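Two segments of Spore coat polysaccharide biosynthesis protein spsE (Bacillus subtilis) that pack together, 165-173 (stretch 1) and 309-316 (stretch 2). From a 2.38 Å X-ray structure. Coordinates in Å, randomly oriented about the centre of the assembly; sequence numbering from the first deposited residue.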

# COMPACT_ATOMS: atom_id res chain seq x y z
N THR A 165 -2.54 -6.15 1.17
CA THR A 165 -2.40 -7.36 1.98
C THR A 165 -1.56 -8.49 1.38
O THR A 165 -1.84 -9.67 1.65
CB THR A 165 -3.79 -7.91 2.32
OG1 THR A 165 -4.45 -8.30 1.11
CG2 THR A 165 -4.71 -6.82 2.92
N ALA A 166 -0.55 -8.16 0.56
CA ALA A 166 0.27 -9.22 -0.03
C ALA A 166 0.93 -10.04 1.05
O ALA A 166 1.54 -9.48 1.99
CB ALA A 166 1.32 -8.67 -0.96
N GLY A 167 0.80 -11.36 0.94
CA GLY A 167 1.46 -12.28 1.89
C GLY A 167 0.90 -12.33 3.31
O GLY A 167 1.53 -12.93 4.19
N ALA A 168 -0.27 -11.72 3.53
CA ALA A 168 -0.85 -11.56 4.85
C ALA A 168 -1.75 -12.74 5.12
O ALA A 168 -2.24 -13.37 4.19
CB ALA A 168 -1.65 -10.27 4.95
N GLU A 169 -1.96 -13.04 6.39
CA GLU A 169 -3.01 -13.95 6.77
C GLU A 169 -4.13 -13.13 7.38
O GLU A 169 -4.01 -11.91 7.53
CB GLU A 169 -2.46 -14.99 7.71
CG GLU A 169 -1.37 -15.77 7.01
CD GLU A 169 -1.21 -17.15 7.58
OE1 GLU A 169 -0.99 -17.28 8.80
OE2 GLU A 169 -1.32 -18.10 6.79
N ILE A 170 -5.23 -13.80 7.70
CA ILE A 170 -6.45 -13.12 8.12
C ILE A 170 -6.27 -12.29 9.42
O ILE A 170 -6.82 -11.19 9.58
CB ILE A 170 -7.66 -14.11 8.11
CG1 ILE A 170 -9.00 -13.39 8.26
CG2 ILE A 170 -7.51 -15.24 9.14
CD1 ILE A 170 -9.44 -12.65 7.05
N SER A 171 -5.42 -12.79 10.31
CA SER A 171 -5.17 -12.12 11.57
C SER A 171 -4.41 -10.81 11.39
O SER A 171 -4.66 -9.86 12.12
CB SER A 171 -4.44 -13.06 12.51
OG SER A 171 -3.38 -13.68 11.80
N ASP A 172 -3.51 -10.74 10.41
CA ASP A 172 -2.82 -9.45 10.10
C ASP A 172 -3.81 -8.43 9.55
O ASP A 172 -3.73 -7.21 9.86
CB ASP A 172 -1.71 -9.66 9.06
CG ASP A 172 -0.83 -10.88 9.35
OD1 ASP A 172 -0.33 -10.98 10.48
OD2 ASP A 172 -0.59 -11.78 8.51
N VAL A 173 -4.73 -8.92 8.73
CA VAL A 173 -5.71 -8.05 8.10
C VAL A 173 -6.61 -7.50 9.21
O VAL A 173 -6.85 -6.27 9.32
CB VAL A 173 -6.46 -8.79 7.02
CG1 VAL A 173 -7.55 -7.98 6.45
CG2 VAL A 173 -5.53 -9.15 5.90
N GLU A 309 6.33 -16.75 2.56
CA GLU A 309 6.40 -16.20 3.94
C GLU A 309 7.13 -14.85 4.11
O GLU A 309 8.09 -14.72 4.90
CB GLU A 309 6.87 -17.26 4.96
CG GLU A 309 8.32 -17.69 4.82
CD GLU A 309 8.68 -18.82 5.75
OE1 GLU A 309 7.92 -19.82 5.79
OE2 GLU A 309 9.72 -18.72 6.43
N ILE A 310 6.66 -13.86 3.36
CA ILE A 310 7.16 -12.50 3.44
C ILE A 310 6.70 -11.83 4.73
O ILE A 310 7.30 -10.86 5.20
CB ILE A 310 6.72 -11.68 2.19
CG1 ILE A 310 5.27 -11.98 1.81
CG2 ILE A 310 7.66 -11.96 1.01
CD1 ILE A 310 4.68 -10.97 0.82
N ARG A 311 5.64 -12.38 5.31
CA ARG A 311 5.16 -11.94 6.62
C ARG A 311 6.18 -12.17 7.75
O ARG A 311 6.15 -11.48 8.77
CB ARG A 311 3.79 -12.55 6.95
CG ARG A 311 3.66 -14.07 6.84
CD ARG A 311 2.26 -14.58 7.15
NE ARG A 311 1.66 -13.90 8.31
CZ ARG A 311 1.85 -14.25 9.58
NH1 ARG A 311 2.64 -15.28 9.89
NH2 ARG A 311 1.26 -13.56 10.55
N ASN A 312 7.10 -13.11 7.54
CA ASN A 312 8.18 -13.38 8.48
C ASN A 312 9.45 -12.56 8.20
O ASN A 312 10.03 -12.00 9.12
CB ASN A 312 8.51 -14.89 8.54
CG ASN A 312 7.34 -15.75 9.09
OD1 ASN A 312 6.96 -16.76 8.49
ND2 ASN A 312 6.79 -15.35 10.24
N PHE A 313 9.87 -12.51 6.93
CA PHE A 313 11.12 -11.86 6.52
C PHE A 313 10.99 -10.47 5.86
O PHE A 313 12.01 -9.82 5.63
CB PHE A 313 12.00 -12.80 5.65
CG PHE A 313 11.64 -12.82 4.16
CD1 PHE A 313 12.17 -11.86 3.28
CD2 PHE A 313 10.82 -13.82 3.63
CE1 PHE A 313 11.84 -11.87 1.89
CE2 PHE A 313 10.49 -13.85 2.25
CZ PHE A 313 11.01 -12.87 1.38
N ALA A 314 9.76 -10.02 5.56
CA ALA A 314 9.57 -8.74 4.85
C ALA A 314 8.68 -7.66 5.49
O ALA A 314 8.87 -6.46 5.20
CB ALA A 314 9.15 -8.98 3.38
N TYR A 315 7.73 -8.06 6.36
CA TYR A 315 6.99 -7.09 7.18
C TYR A 315 7.92 -6.38 8.15
O TYR A 315 9.07 -6.79 8.31
CB TYR A 315 5.91 -7.77 7.99
CG TYR A 315 4.78 -8.28 7.17
CD1 TYR A 315 4.73 -8.03 5.78
CD2 TYR A 315 3.73 -8.99 7.75
CE1 TYR A 315 3.68 -8.51 5.00
CE2 TYR A 315 2.65 -9.47 6.95
CZ TYR A 315 2.65 -9.23 5.59
OH TYR A 315 1.62 -9.66 4.81
N ARG A 316 7.43 -5.34 8.81
CA ARG A 316 8.28 -4.58 9.73
C ARG A 316 8.49 -5.29 11.07
O ARG A 316 7.73 -6.20 11.44
CB ARG A 316 7.71 -3.17 9.97
CG ARG A 316 7.50 -2.35 8.68
CD ARG A 316 7.90 -0.88 8.83
NE ARG A 316 7.97 -0.22 7.54
CZ ARG A 316 8.51 0.99 7.33
NH1 ARG A 316 9.05 1.70 8.31
NH2 ARG A 316 8.54 1.48 6.12

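The most unusual feature of this contact is a glycine placed where a side chain would point straight into the opposing stretch. At Gly167, an ideally built CB would fall 2.3 Å from CD1 of Ile310, an outright clash. Without it, Gly167 CA approaches Ile310 CD1 to 3.6 Å, an ordinary van der Waals distance, and the two CA atoms of Gly167 and Ile310 lie 5.9 Å apart, the nearest backbone register between the stretches. The backbone gives a second reason for the residue type: phi/psi of 71/12° is a positive-phi conformation that favours glycine. It belongs to a type II turn from Thr165 to Ala168, closed by Ala168 N donating to Thr165 O at 3.2 Å.

The turn also presents a carbonyl to Tyr315. Tyr315 OH donates to Ala166 O at 2.8 Å, with the ring (chi1 -69°, m) reaching from the loop after the 310-313 helix and its edge facing Ala166 O. Proximity alone does not establish further bonds: Ala168 N and Gly167 O lie 3.1 and 3.3 Å from Tyr315 OH, but the angles are poor. Ala168 CB lies 3.3 Å from Tyr315 OH, beside the hydroxyl. Apolar contact comes from Ile310, its CD1 4.4 Å from Ala166 CB, and from Ala168 CB, 4.5 Å from Tyr315 CZ.

The charged part centres on Arg311, which has 80 Å² covered by the other stretch, the largest share of any residue in a contact burying 338 Å² in total. Tyr315 (58 Å²) and Gly167 (49 Å²) come next; both are buried in the assembly, while Arg311 stays partly exposed. Its CB points toward stretch 1, and chi2 near 180° extends the chain before chi3 (-42°, m) turns the guanidinium to meet Asp172 edge-on. Arg311 NH2 donates to Asp172 OD1 at 3.0 Å with an angle of 161°, and Arg311 NE donates to Asp172 OD2 at 3.1 Å with 155°; a further bond from Arg311 NH2 to Asp172 OD2, 3.3 Å at 143°, is weak. Two donors thus meet both carboxylate oxygens, making a bidentate salt bridge.

Asp172 OD2 has another task. It accepts Glu169 N at 2.8 Å and 170°, so the carboxylate that binds Arg311 also ties down the residue at the N-cap position of its own helix. With chi1 at -46° (m), Asp172 brings its carboxylate to both the Glu169 amide and the guanidinium.

Glu169 contributes differently. Its OE1 lies over one face of the guanidinium, 4.3 Å from Arg311 NH1, well out of the plane; no N-H points at it, so the pairing is one of charge alone.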